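PDB 4DZ4: agmatinase, which probably hydrolyses agmatine to putrescine and urea at a site with two manganese ions, as a member of the arginase family. Local coordinates for residues G31-M36 and A76-A81; D129-T134 and N282-D287; V198-R203 and N213-A218. All coordinates share one frame; numbering follows the deposited sequence.

Overall arrangement
The three contacts lie across one arginase-type alpha/beta subunit, built on a parallel sheet. Interaction 1 comes first along the chain and joins two loops beside helix 300-323. Interaction 2 pairs strands 131-136 and 282-289 mid-sheet, where the same helix packs on one face. Interaction 3 falls between the two segments of interaction 2 in sequence and pairs strands 198-202 and 213-216, the latter outermost in the sheet within this chain. Centres of interactions 1 and 2 lie about 20 Å apart, of interactions 2 and 3 about 22 Å, and of interactions 1 and 3 about 31 Å, on opposite sides of the chain's centre. Interactions 2 and 3 approach the manganese site, whereas interaction 1 is remote.

Interaction 1: residues G31-M36 and A76-A81; sequences GVLSFM and ASVQLA
Ser77 holds OG between its own backbone N and carbonyl carbon (chi1 73°), where it meets the amide of Met36, while Met36 bends at chi3 (81°) to carry CE to the backbone of Leu80. The groups so placed join two loops of the arginase-type alpha/beta fold: residues 31-36 run toward the outer strand 39-40, and residues 76-81 follow helix 69-76. The one hydrogen bond between the two segments goes from Met36 N to Ser77 OG, at 2.9 Å and nearly straight (168° at the hydrogen). Ser77 OG in turn bonds to the carbonyl O of Arg74 in the preceding helix, so this buried hydroxyl ties the incoming loop to the end of helix 69-76.

Around the polar link the packing is mostly apolar. The Phe35 ring comes up beside Ser77, its CE1 lying 3.6 Å from Ser77 CB, and the approach is oblique to the ring plane. Met36 touches two residues with its side chain: its CG packs against Ser77 CB at 4.0 Å, and its CE meets both Leu80 O, at 3.5 Å, and Leu80 CB, at 4.0 Å. A separate patch forms where Leu33 and Val78 cross obliquely, with Leu33 CD2 3.6 Å from Val78 CG1.

Helix 300-323 lies against this packing, with Ala309 on Phe35, Cys310 on Met36 and Ala306 on Leu80. Two other subunits reach the loops: Gly31 N bonds to Asp103 of one neighbouring subunit, and Gln79 NE2 bonds to Pro261 O of another. The contact thus joins two loops that also meet subunit interfaces, away from the metal site. At its end the CB of Ala81 rests against the carbonyl of Met36, 3.8 Å from Met36 O.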
ATOM      1  N   GLY B  31      20.029   1.661 -14.126  1.00 11.25           N
ATOM      2  CA  GLY B  31      20.538   0.740 -15.140  1.00 11.36           C
ATOM      3  C   GLY B  31      19.480  -0.139 -15.784  1.00 11.10           C
ATOM      4  O   GLY B  31      18.431  -0.401 -15.193  1.00 10.86           O
ATOM      5  N   VAL B  32      19.756  -0.632 -16.996  1.00 11.00           N
ATOM      6  CA  VAL B  32      18.740  -1.439 -17.723  1.00 10.59           C
ATOM      7  C   VAL B  32      18.387  -2.693 -16.914  1.00 10.23           C
ATOM      8  O   VAL B  32      19.261  -3.385 -16.401  1.00 10.56           O
ATOM      9  CB  VAL B  32      19.193  -1.803 -19.139  1.00 10.82           C
ATOM     10  CG1 VAL B  32      18.186  -2.764 -19.781  1.00 10.38           C
ATOM     11  CG2 VAL B  32      19.344  -0.550 -19.993  1.00 11.38           C
ATOM     12  N   LEU B  33      17.079  -2.932 -16.758  1.00  9.86           N
ATOM     13  CA  LEU B  33      16.579  -3.968 -15.849  1.00  9.79           C
ATOM     14  C   LEU B  33      16.291  -5.308 -16.563  1.00  9.89           C
ATOM     15  O   LEU B  33      15.173  -5.835 -16.499  1.00  9.85           O
ATOM     16  CB  LEU B  33      15.297  -3.467 -15.143  1.00  9.38           C
ATOM     17  CG  LEU B  33      15.429  -2.181 -14.307  1.00  9.42           C
ATOM     18  CD1 LEU B  33      14.054  -1.640 -13.891  1.00  9.27           C
ATOM     19  CD2 LEU B  33      16.343  -2.380 -13.083  1.00  9.84           C
ATOM     20  N   SER B  34      17.302  -5.892 -17.212  1.00 10.25           N
ATOM     21  CA  SER B  34      17.165  -7.289 -17.671  1.00 10.23           C
ATOM     22  C   SER B  34      17.419  -8.219 -16.483  1.00 10.08           C
ATOM     23  O   SER B  34      17.887  -7.775 -15.428  1.00 10.34           O
ATOM     24  CB  SER B  34      18.188  -7.584 -18.767  1.00 10.58           C
ATOM     25  OG  SER B  34      19.477  -7.430 -18.193  1.00 11.00           O
ATOM     26  N   PHE B  35      17.096  -9.500 -16.623  1.00  9.91           N
ATOM     27  CA  PHE B  35      17.269 -10.388 -15.496  1.00 10.22           C
ATOM     28  C   PHE B  35      18.742 -10.534 -15.116  1.00 10.76           C
ATOM     29  O   PHE B  35      19.557 -10.940 -15.930  1.00 11.06           O
ATOM     30  CB  PHE B  35      16.657 -11.781 -15.709  1.00 10.43           C
ATOM     31  CG  PHE B  35      16.794 -12.643 -14.490  1.00 10.59           C
ATOM     32  CD1 PHE B  35      15.915 -12.473 -13.405  1.00 10.60           C
ATOM     33  CD2 PHE B  35      17.858 -13.547 -14.376  1.00 10.93           C
ATOM     34  CE1 PHE B  35      16.089 -13.228 -12.249  1.00 10.78           C
ATOM     35  CE2 PHE B  35      18.034 -14.310 -13.229  1.00 11.28           C
ATOM     36  CZ  PHE B  35      17.153 -14.146 -12.155  1.00 11.21           C
ATOM     37  N   MET B  36      19.065 -10.197 -13.874  1.00 10.81           N
ATOM     38  CA  MET B  36      20.453 -10.192 -13.372  1.00 11.56           C
ATOM     39  C   MET B  36      21.391  -9.460 -14.330  1.00 11.88           C
ATOM     40  O   MET B  36      22.576  -9.812 -14.472  1.00 13.15           O
ATOM     41  CB  MET B  36      20.951 -11.621 -13.018  1.00 11.99           C
ATOM     42  CG  MET B  36      20.395 -12.070 -11.674  1.00 12.14           C
ATOM     43  SD  MET B  36      20.948 -13.696 -11.196  1.00 13.30           S
ATOM     44  CE  MET B  36      22.573 -13.289 -10.544  1.00 13.27           C
ATOM     45  N   ALA B  76      13.405  -7.219  -9.400  1.00  9.46           N
ATOM     46  CA  ALA B  76      13.818  -7.739  -8.109  1.00  9.81           C
ATOM     47  C   ALA B  76      15.185  -8.410  -8.120  1.00 10.33           C
ATOM     48  O   ALA B  76      15.674  -8.819  -7.057  1.00 10.78           O
ATOM     49  CB  ALA B  76      12.774  -8.733  -7.608  1.00  9.56           C
ATOM     50  N   SER B  77      15.761  -8.586  -9.304  1.00  9.92           N
ATOM     51  CA  SER B  77      17.028  -9.315  -9.429  1.00 10.58           C
ATOM     52  C   SER B  77      18.268  -8.394  -9.322  1.00 11.08           C
ATOM     53  O   SER B  77      19.393  -8.880  -9.387  1.00 11.41           O
ATOM     54  CB  SER B  77      17.058 -10.107 -10.750  1.00 10.63           C
ATOM     55  OG  SER B  77      17.229  -9.215 -11.862  1.00 10.98           O
ATOM     56  N   VAL B  78      18.058  -7.089  -9.169  1.00 10.86           N
ATOM     57  CA  VAL B  78      19.190  -6.119  -9.174  1.00 11.69           C
ATOM     58  C   VAL B  78      20.264  -6.377  -8.129  1.00 12.47           C
ATOM     59  O   VAL B  78      21.472  -6.285  -8.419  1.00 12.74           O
ATOM     60  CB  VAL B  78      18.748  -4.629  -9.207  1.00 11.45           C
ATOM     61  CG1 VAL B  78      17.957  -4.356 -10.477  1.00 11.32           C
ATOM     62  CG2 VAL B  78      17.886  -4.252  -8.003  1.00 11.22           C
ATOM     63  N   GLN B  79      19.867  -6.712  -6.907  1.00 12.25           N
ATOM     64  CA  GLN B  79      20.877  -6.942  -5.892  1.00 13.40           C
ATOM     65  C   GLN B  79      21.678  -8.208  -6.159  1.00 13.66           C
ATOM     66  O   GLN B  79      22.857  -8.267  -5.869  1.00 14.13           O
ATOM     67  CB  GLN B  79      20.229  -7.069  -4.526  1.00 13.48           C
ATOM     68  CG  GLN B  79      19.738  -5.772  -3.945  1.00 13.75           C
ATOM     69  CD  GLN B  79      19.085  -6.053  -2.606  1.00 13.75           C
ATOM     70  OE1 GLN B  79      19.755  -6.035  -1.577  1.00 14.41           O
ATOM     71  NE2 GLN B  79      17.789  -6.382  -2.628  1.00 12.87           N
ATOM     72  N   LEU B  80      21.012  -9.231  -6.688  1.00 13.25           N
ATOM     73  CA  LEU B  80      21.667 -10.502  -6.994  1.00 14.01           C
ATOM     74  C   LEU B  80      22.765 -10.330  -8.035  1.00 14.34           C
ATOM     75  O   LEU B  80      23.741 -11.102  -8.055  1.00 14.86           O
ATOM     76  CB  LEU B  80      20.617 -11.508  -7.481  1.00 13.92           C
ATOM     77  CG  LEU B  80      19.734 -12.052  -6.340  1.00 14.22           C
ATOM     78  CD1 LEU B  80      18.464 -12.619  -6.950  1.00 13.81           C
ATOM     79  CD2 LEU B  80      20.453 -13.144  -5.545  1.00 14.93           C
ATOM     80  N   ALA B  81      22.644  -9.305  -8.873  1.00 14.26           N
ATOM     81  CA  ALA B  81      23.708  -9.023  -9.861  1.00 15.19           C
ATOM     82  C   ALA B  81      24.966  -8.339  -9.278  1.00 16.75           C
ATOM     83  O   ALA B  81      26.038  -8.329  -9.917  1.00 16.88           O
ATOM     84  CB  ALA B  81      23.142  -8.202 -11.029  1.00 15.05           C
TER

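Interaction 2: residues D129-T134 and N282-D287; sequences DARMLT and NLIGAD
Ala286 O is gripped twice: Thr134 N donates to it at 3.0 Å, tilted 19° from the carbonyl plane, and a water donates to it while also bonding to Thr134 OG1. The next rung runs the other way, Ala286 N giving its hydrogen to Met132 O at 3.0 Å, close to the line of the C=O bond.

One step earlier, the rung expected between Met132 N and Ile284 O is filled by a second water, which accepts from Met132 N at 2.7 Å and donates to Ile284 O at 2.6 Å. The strands part here, where Ile284 leaves extended geometry (psi -19°). Arg131 spans the parting. Its chain bends at chi2 (-70°) to set CD 3.4 Å from Ile284 O, and its guanidinium lies beneath Leu283 O, which sits 3.8 Å above the plane over the centre; Trp316 NE1 also bonds to that oxygen. A third water, in the guanidinium plane, links Arg131 NH1 to Asn282 OD1.

On the face toward helix 300-323, Leu133 CD1 packs on Ala286 CB at 4.0 Å. On the other face Thr134 CB meets Asp287 CB, and the Asp287 carboxylate turns away to Tyr242, Thr244 and Thr142, close to the manganese ligand His139. This parallel pair sits mid-sheet in the helix-flanked parallel sheet of the arginase fold.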
ATOM      1  N   ASP B 129      20.241 -25.409 -28.415  1.00 23.79           N
ATOM      2  CA  ASP B 129      20.856 -26.132 -27.291  1.00 26.25           C
ATOM      3  C   ASP B 129      21.094 -25.334 -25.976  1.00 25.42           C
ATOM      4  O   ASP B 129      21.625 -25.893 -25.018  1.00 26.09           O
ATOM      5  CB  ASP B 129      22.165 -26.811 -27.698  1.00 29.25           C
ATOM      6  CG  ASP B 129      21.981 -27.799 -28.836  1.00 31.73           C
ATOM      7  OD1 ASP B 129      20.852 -28.315 -29.014  1.00 32.75           O
ATOM      8  OD2 ASP B 129      22.969 -28.045 -29.551  1.00 33.03           O
ATOM      9  N   ALA B 130      20.726 -24.052 -25.920  1.00 22.81           N
ATOM     10  CA  ALA B 130      20.620 -23.375 -24.612  1.00 20.70           C
ATOM     11  C   ALA B 130      19.534 -24.045 -23.762  1.00 19.06           C
ATOM     12  O   ALA B 130      18.593 -24.618 -24.299  1.00 18.51           O
ATOM     13  CB  ALA B 130      20.296 -21.889 -24.802  1.00 19.69           C
ATOM     14  N   ARG B 131      19.684 -23.986 -22.440  1.00 17.65           N
ATOM     15  CA  ARG B 131      18.616 -24.367 -21.515  1.00 17.03           C
ATOM     16  C   ARG B 131      17.682 -23.171 -21.400  1.00 15.27           C
ATOM     17  O   ARG B 131      18.119 -22.027 -21.580  1.00 15.55           O
ATOM     18  CB  ARG B 131      19.158 -24.618 -20.111  1.00 17.54           C
ATOM     19  CG  ARG B 131      20.305 -25.606 -19.991  1.00 19.87           C
ATOM     20  CD  ARG B 131      19.863 -27.022 -20.266  1.00 21.54           C
ATOM     21  NE  ARG B 131      20.947 -27.925 -19.882  1.00 24.39           N
ATOM     22  CZ  ARG B 131      20.946 -29.235 -20.082  1.00 25.49           C
ATOM     23  NH1 ARG B 131      19.924 -29.822 -20.694  1.00 26.87           N
ATOM     24  NH2 ARG B 131      21.978 -29.949 -19.670  1.00 27.11           N
ATOM     25  N   MET B 132      16.430 -23.433 -21.037  1.00 14.42           N
ATOM     26  CA  MET B 132      15.448 -22.367 -20.793  1.00 13.28           C
ATOM     27  C   MET B 132      15.194 -22.192 -19.306  1.00 12.41           C
ATOM     28  O   MET B 132      14.910 -23.158 -18.607  1.00 12.19           O
ATOM     29  CB  MET B 132      14.111 -22.638 -21.489  1.00 13.47           C
ATOM     30  CG  MET B 132      14.201 -22.549 -22.997  1.00 14.38           C
ATOM     31  SD  MET B 132      12.581 -22.804 -23.757  1.00 14.90           S
ATOM     32  CE  MET B 132      11.674 -21.327 -23.268  1.00 13.66           C
ATOM     33  N   LEU B 133      15.342 -20.957 -18.838  1.00 12.07           N
ATOM     34  CA  LEU B 133      14.848 -20.560 -17.512  1.00 11.29           C
ATOM     35  C   LEU B 133      13.736 -19.528 -17.751  1.00 10.73           C
ATOM     36  O   LEU B 133      14.006 -18.390 -18.156  1.00 10.83           O
ATOM     37  CB  LEU B 133      16.012 -19.941 -16.722  1.00 11.77           C
ATOM     38  CG  LEU B 133      15.681 -19.472 -15.305  1.00 11.96           C
ATOM     39  CD1 LEU B 133      14.934 -20.525 -14.534  1.00 11.97           C
ATOM     40  CD2 LEU B 133      16.952 -19.040 -14.552  1.00 12.31           C
ATOM     41  N   THR B 134      12.490 -19.934 -17.546  1.00 10.09           N
ATOM     42  CA  THR B 134      11.370 -19.102 -17.973  1.00  9.68           C
ATOM     43  C   THR B 134      10.671 -18.469 -16.763  1.00  9.46           C
ATOM     44  O   THR B 134      10.468 -19.125 -15.753  1.00  9.48           O
ATOM     45  CB  THR B 134      10.397 -19.929 -18.826  1.00  9.54           C
ATOM     46  OG1 THR B 134      11.129 -20.552 -19.899  1.00  9.89           O
ATOM     47  CG2 THR B 134       9.313 -19.029 -19.465  1.00  9.27           C
ATOM     48  N   ASN B 282      19.661 -34.113 -13.264  1.00 19.20           N
ATOM     49  CA  ASN B 282      19.795 -33.836 -14.688  1.00 19.57           C
ATOM     50  C   ASN B 282      18.753 -32.781 -15.116  1.00 18.74           C
ATOM     51  O   ASN B 282      17.744 -33.083 -15.737  1.00 18.36           O
ATOM     52  CB  ASN B 282      19.635 -35.131 -15.476  1.00 20.50           C
ATOM     53  CG  ASN B 282      19.842 -34.942 -16.963  1.00 21.44           C
ATOM     54  OD1 ASN B 282      20.315 -33.902 -17.414  1.00 21.84           O
ATOM     55  ND2 ASN B 282      19.450 -35.945 -17.734  1.00 22.07           N
ATOM     56  N   LEU B 283      19.021 -31.539 -14.746  1.00 18.57           N
ATOM     57  CA  LEU B 283      18.059 -30.468 -14.889  1.00 17.86           C
ATOM     58  C   LEU B 283      18.112 -29.936 -16.327  1.00 17.64           C
ATOM     59  O   LEU B 283      19.121 -29.355 -16.730  1.00 17.85           O
ATOM     60  CB  LEU B 283      18.418 -29.375 -13.892  1.00 18.29           C
ATOM     61  CG  LEU B 283      17.563 -28.126 -13.953  1.00 18.74           C
ATOM     62  CD1 LEU B 283      16.137 -28.424 -13.515  1.00 18.79           C
ATOM     63  CD2 LEU B 283      18.193 -27.019 -13.099  1.00 19.56           C
ATOM     64  N   ILE B 284      17.046 -30.166 -17.089  1.00 17.45           N
ATOM     65  CA  ILE B 284      17.006 -29.832 -18.539  1.00 17.74           C
ATOM     66  C   ILE B 284      16.409 -28.456 -18.829  1.00 16.35           C
ATOM     67  O   ILE B 284      16.614 -27.908 -19.909  1.00 16.85           O
ATOM     68  CB  ILE B 284      16.158 -30.864 -19.331  1.00 18.99           C
ATOM     69  CG1 ILE B 284      14.655 -30.706 -18.982  1.00 19.17           C
ATOM     70  CG2 ILE B 284      16.656 -32.261 -19.052  1.00 21.07           C
ATOM     71  CD1 ILE B 284      13.673 -31.467 -19.838  1.00 20.22           C
ATOM     72  N   GLY B 285      15.669 -27.918 -17.861  1.00 14.90           N
ATOM     73  CA  GLY B 285      14.903 -26.677 -18.046  1.00 13.53           C
ATOM     74  C   GLY B 285      14.191 -26.351 -16.750  1.00 12.57           C
ATOM     75  O   GLY B 285      13.998 -27.225 -15.903  1.00 12.75           O
ATOM     76  N   ALA B 286      13.770 -25.104 -16.602  1.00 11.80           N
ATOM     77  CA  ALA B 286      13.079 -24.695 -15.362  1.00 11.25           C
ATOM     78  C   ALA B 286      12.222 -23.468 -15.583  1.00 10.68           C
ATOM     79  O   ALA B 286      12.438 -22.728 -16.539  1.00 10.96           O
ATOM     80  CB  ALA B 286      14.080 -24.430 -14.241  1.00 11.27           C
ATOM     81  N   ASP B 287      11.291 -23.231 -14.659  1.00 10.49           N
ATOM     82  CA  ASP B 287      10.538 -21.989 -14.683  1.00 10.27           C
ATOM     83  C   ASP B 287      10.172 -21.570 -13.261  1.00 10.12           C
ATOM     84  O   ASP B 287      10.234 -22.384 -12.335  1.00  9.92           O
ATOM     85  CB  ASP B 287       9.333 -22.074 -15.662  1.00 10.54           C
ATOM     86  CG  ASP B 287       8.303 -23.111 -15.260  1.00 10.74           C
ATOM     87  OD1 ASP B 287       7.950 -23.207 -14.060  1.00 10.77           O
ATOM     88  OD2 ASP B 287       7.807 -23.831 -16.153  1.00 11.55           O
TER
HETATM   89  O   HOH W   1      20.651 -32.747 -20.093  1.00 40.90           O
HETATM   90  O   HOH W   2      15.720 -26.022 -21.483  1.00 15.16           O
HETATM   91  O   HOH W   3      11.536 -23.184 -19.270  1.00 12.48           O

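Interaction 3: residues V198-R203 and N213-A218; sequences VQVGIR and NVLDAA
Strands 198-200 and 213-216 run parallel, their axes 4.7 Å apart at closest and 12° from parallel, pairing Val198 with Asn213, Gln199 with Val214 and Val200 with Leu215 at the outermost strand of the arginase-type sheet within the chain. Gln199 N bonds to Asn213 O, Leu215 N to Gln199 O at 2.8 Å, and Gly201 N to Leu215 O. The chain then turns a corner at Gly201, with positive phi, and Ala217 N, in the first turn of helix 217-223, donates to Ile202 O at 2.9 Å.

With Val198 CG1 between N and the carbonyl carbon (chi1 59°), CG2 stands anti to the backbone N and packs 4.0 Å from Leu215 CG, next to helix 225-236. On the other face Gln199 runs slantwise beside Val214, its OE1 3.8 Å from Val214 CG2, while its NE2 bonds to His161. Ile202 crosses Val214 at about a right angle, Val214 CG1 meeting Ile202 CB at 3.7 Å; the Ile202 side chain also lies close to the manganese ligand Asp163.

Asp216 is the N-cap of the helix, OD1 bonding to Trp219 N and OD2 to Tyr86 of a neighbouring subunit. Arg203 reaches past Ala217, its CD 3.9 Å from Ala217 CB; NH1 bonds to Val262 O and NH2 to Cys249 O, the residue after the manganese ligand Asp248. Arg203 NH2 also donates back to Gly201 O at 3.0 Å, nearly in the guanidinium plane.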
ATOM      1  N   VAL B 198       7.756 -35.425  -8.620  1.00 12.61           N
ATOM      2  CA  VAL B 198       7.549 -35.098  -7.207  1.00 12.87           C
ATOM      3  C   VAL B 198       7.004 -33.690  -7.057  1.00 12.39           C
ATOM      4  O   VAL B 198       7.437 -32.750  -7.761  1.00 12.10           O
ATOM      5  CB  VAL B 198       8.857 -35.306  -6.385  1.00 13.49           C
ATOM      6  CG1 VAL B 198      10.003 -34.429  -6.919  1.00 13.36           C
ATOM      7  CG2 VAL B 198       8.607 -35.068  -4.889  1.00 13.41           C
ATOM      8  N   GLN B 199       6.068 -33.544  -6.118  1.00 12.06           N
ATOM      9  CA  GLN B 199       5.425 -32.265  -5.855  1.00 12.10           C
ATOM     10  C   GLN B 199       5.730 -31.899  -4.404  1.00 11.91           C
ATOM     11  O   GLN B 199       5.536 -32.714  -3.514  1.00 13.15           O
ATOM     12  CB  GLN B 199       3.933 -32.383  -6.131  1.00 11.94           C
ATOM     13  CG  GLN B 199       3.652 -32.674  -7.614  1.00 12.18           C
ATOM     14  CD  GLN B 199       2.180 -32.830  -7.942  1.00 12.89           C
ATOM     15  OE1 GLN B 199       1.450 -33.592  -7.295  1.00 13.83           O
ATOM     16  NE2 GLN B 199       1.719 -32.075  -8.949  1.00 12.95           N
ATOM     17  N   VAL B 200       6.223 -30.687  -4.199  1.00 11.37           N
ATOM     18  CA  VAL B 200       6.826 -30.277  -2.919  1.00 11.52           C
ATOM     19  C   VAL B 200       6.132 -29.009  -2.391  1.00 10.84           C
ATOM     20  O   VAL B 200       6.043 -27.997  -3.100  1.00 10.76           O
ATOM     21  CB  VAL B 200       8.326 -29.961  -3.087  1.00 11.84           C
ATOM     22  CG1 VAL B 200       8.940 -29.613  -1.727  1.00 12.50           C
ATOM     23  CG2 VAL B 200       9.080 -31.159  -3.692  1.00 12.51           C
ATOM     24  N   GLY B 201       5.655 -29.067  -1.147  1.00 10.92           N
ATOM     25  CA  GLY B 201       4.979 -27.934  -0.507  1.00 10.67           C
ATOM     26  C   GLY B 201       3.454 -27.977  -0.651  1.00 10.68           C
ATOM     27  O   GLY B 201       2.744 -27.062  -0.199  1.00 10.13           O
ATOM     28  N   ILE B 202       2.955 -29.048  -1.266  1.00 10.39           N
ATOM     29  CA  ILE B 202       1.508 -29.260  -1.479  1.00 10.36           C
ATOM     30  C   ILE B 202       0.705 -29.077  -0.197  1.00 10.81           C
ATOM     31  O   ILE B 202       1.077 -29.564   0.864  1.00 11.15           O
ATOM     32  CB  ILE B 202       1.204 -30.644  -2.102  1.00 10.97           C
ATOM     33  CG1 ILE B 202       1.887 -30.786  -3.482  1.00 10.48           C
ATOM     34  CG2 ILE B 202      -0.326 -30.866  -2.171  1.00 10.88           C
ATOM     35  CD1 ILE B 202       1.342 -29.831  -4.567  1.00 10.42           C
ATOM     36  N   ARG B 203      -0.406 -28.362  -0.300  1.00 10.25           N
ATOM     37  CA  ARG B 203      -1.281 -28.185   0.856  1.00 10.51           C
ATOM     38  C   ARG B 203      -2.704 -27.880   0.395  1.00 10.90           C
ATOM     39  O   ARG B 203      -3.464 -27.161   1.079  1.00 11.01           O
ATOM     40  CB  ARG B 203      -0.732 -27.118   1.809  1.00 10.48           C
ATOM     41  CG  ARG B 203      -0.360 -25.794   1.170  1.00  9.72           C
ATOM     42  CD  ARG B 203       0.391 -24.938   2.189  1.00  9.61           C
ATOM     43  NE  ARG B 203       0.698 -23.572   1.714  1.00  9.17           N
ATOM     44  CZ  ARG B 203       1.701 -23.216   0.904  1.00  8.87           C
ATOM     45  NH1 ARG B 203       1.875 -21.921   0.624  1.00  8.58           N
ATOM     46  NH2 ARG B 203       2.548 -24.113   0.389  1.00  8.51           N
ATOM     47  N   ASN B 213       4.493 -38.509  -6.697  1.00 14.93           N
ATOM     48  CA  ASN B 213       4.964 -38.448  -5.300  1.00 14.88           C
ATOM     49  C   ASN B 213       4.709 -37.062  -4.718  1.00 14.37           C
ATOM     50  O   ASN B 213       5.045 -36.063  -5.348  1.00 13.49           O
ATOM     51  CB  ASN B 213       6.437 -38.766  -5.230  1.00 15.25           C
ATOM     52  CG  ASN B 213       6.737 -40.131  -5.795  1.00 16.27           C
ATOM     53  OD1 ASN B 213       6.428 -41.138  -5.170  1.00 16.49           O
ATOM     54  ND2 ASN B 213       7.308 -40.176  -6.993  1.00 16.02           N
ATOM     55  N   VAL B 214       4.110 -37.005  -3.519  1.00 14.36           N
ATOM     56  CA  VAL B 214       3.754 -35.706  -2.900  1.00 13.51           C
ATOM     57  C   VAL B 214       4.473 -35.593  -1.558  1.00 13.78           C
ATOM     58  O   VAL B 214       4.356 -36.493  -0.709  1.00 15.05           O
ATOM     59  CB  VAL B 214       2.225 -35.574  -2.683  1.00 13.34           C
ATOM     60  CG1 VAL B 214       1.866 -34.320  -1.879  1.00 13.13           C
ATOM     61  CG2 VAL B 214       1.489 -35.547  -4.033  1.00 13.15           C
ATOM     62  N   LEU B 215       5.224 -34.506  -1.389  1.00 13.20           N
ATOM     63  CA  LEU B 215       5.860 -34.169  -0.124  1.00 13.41           C
ATOM     64  C   LEU B 215       5.136 -32.888   0.310  1.00 13.16           C
ATOM     65  O   LEU B 215       5.466 -31.799  -0.162  1.00 12.90           O
ATOM     66  CB  LEU B 215       7.368 -33.955  -0.289  1.00 13.78           C
ATOM     67  CG  LEU B 215       8.171 -35.083  -0.958  1.00 14.37           C
ATOM     68  CD1 LEU B 215       9.656 -34.737  -1.087  1.00 14.86           C
ATOM     69  CD2 LEU B 215       7.977 -36.384  -0.155  1.00 15.13           C
ATOM     70  N   ASP B 216       4.118 -33.036   1.161  1.00 13.10           N
ATOM     71  CA  ASP B 216       3.282 -31.877   1.450  1.00 12.73           C
ATOM     72  C   ASP B 216       4.002 -30.867   2.348  1.00 12.61           C
ATOM     73  O   ASP B 216       5.093 -31.151   2.872  1.00 12.13           O
ATOM     74  CB  ASP B 216       1.856 -32.277   1.916  1.00 13.54           C
ATOM     75  CG  ASP B 216       1.797 -32.924   3.296  1.00 15.03           C
ATOM     76  OD1 ASP B 216       2.797 -32.974   4.057  1.00 14.92           O
ATOM     77  OD2 ASP B 216       0.682 -33.412   3.627  1.00 16.46           O
ATOM     78  N   ALA B 217       3.450 -29.654   2.453  1.00 11.73           N
ATOM     79  CA  ALA B 217       4.066 -28.647   3.307  1.00 11.88           C
ATOM     80  C   ALA B 217       4.373 -29.190   4.719  1.00 12.29           C
ATOM     81  O   ALA B 217       5.478 -28.997   5.226  1.00 12.70           O
ATOM     82  CB  ALA B 217       3.193 -27.390   3.381  1.00 11.34           C
ATOM     83  N   ALA B 218       3.418 -29.885   5.337  1.00 12.94           N
ATOM     84  CA  ALA B 218       3.644 -30.429   6.684  1.00 13.79           C
ATOM     85  C   ALA B 218       4.836 -31.386   6.701  1.00 14.23           C
ATOM     86  O   ALA B 218       5.620 -31.404   7.658  1.00 14.89           O
ATOM     87  CB  ALA B 218       2.415 -31.154   7.201  1.00 14.05           C
TER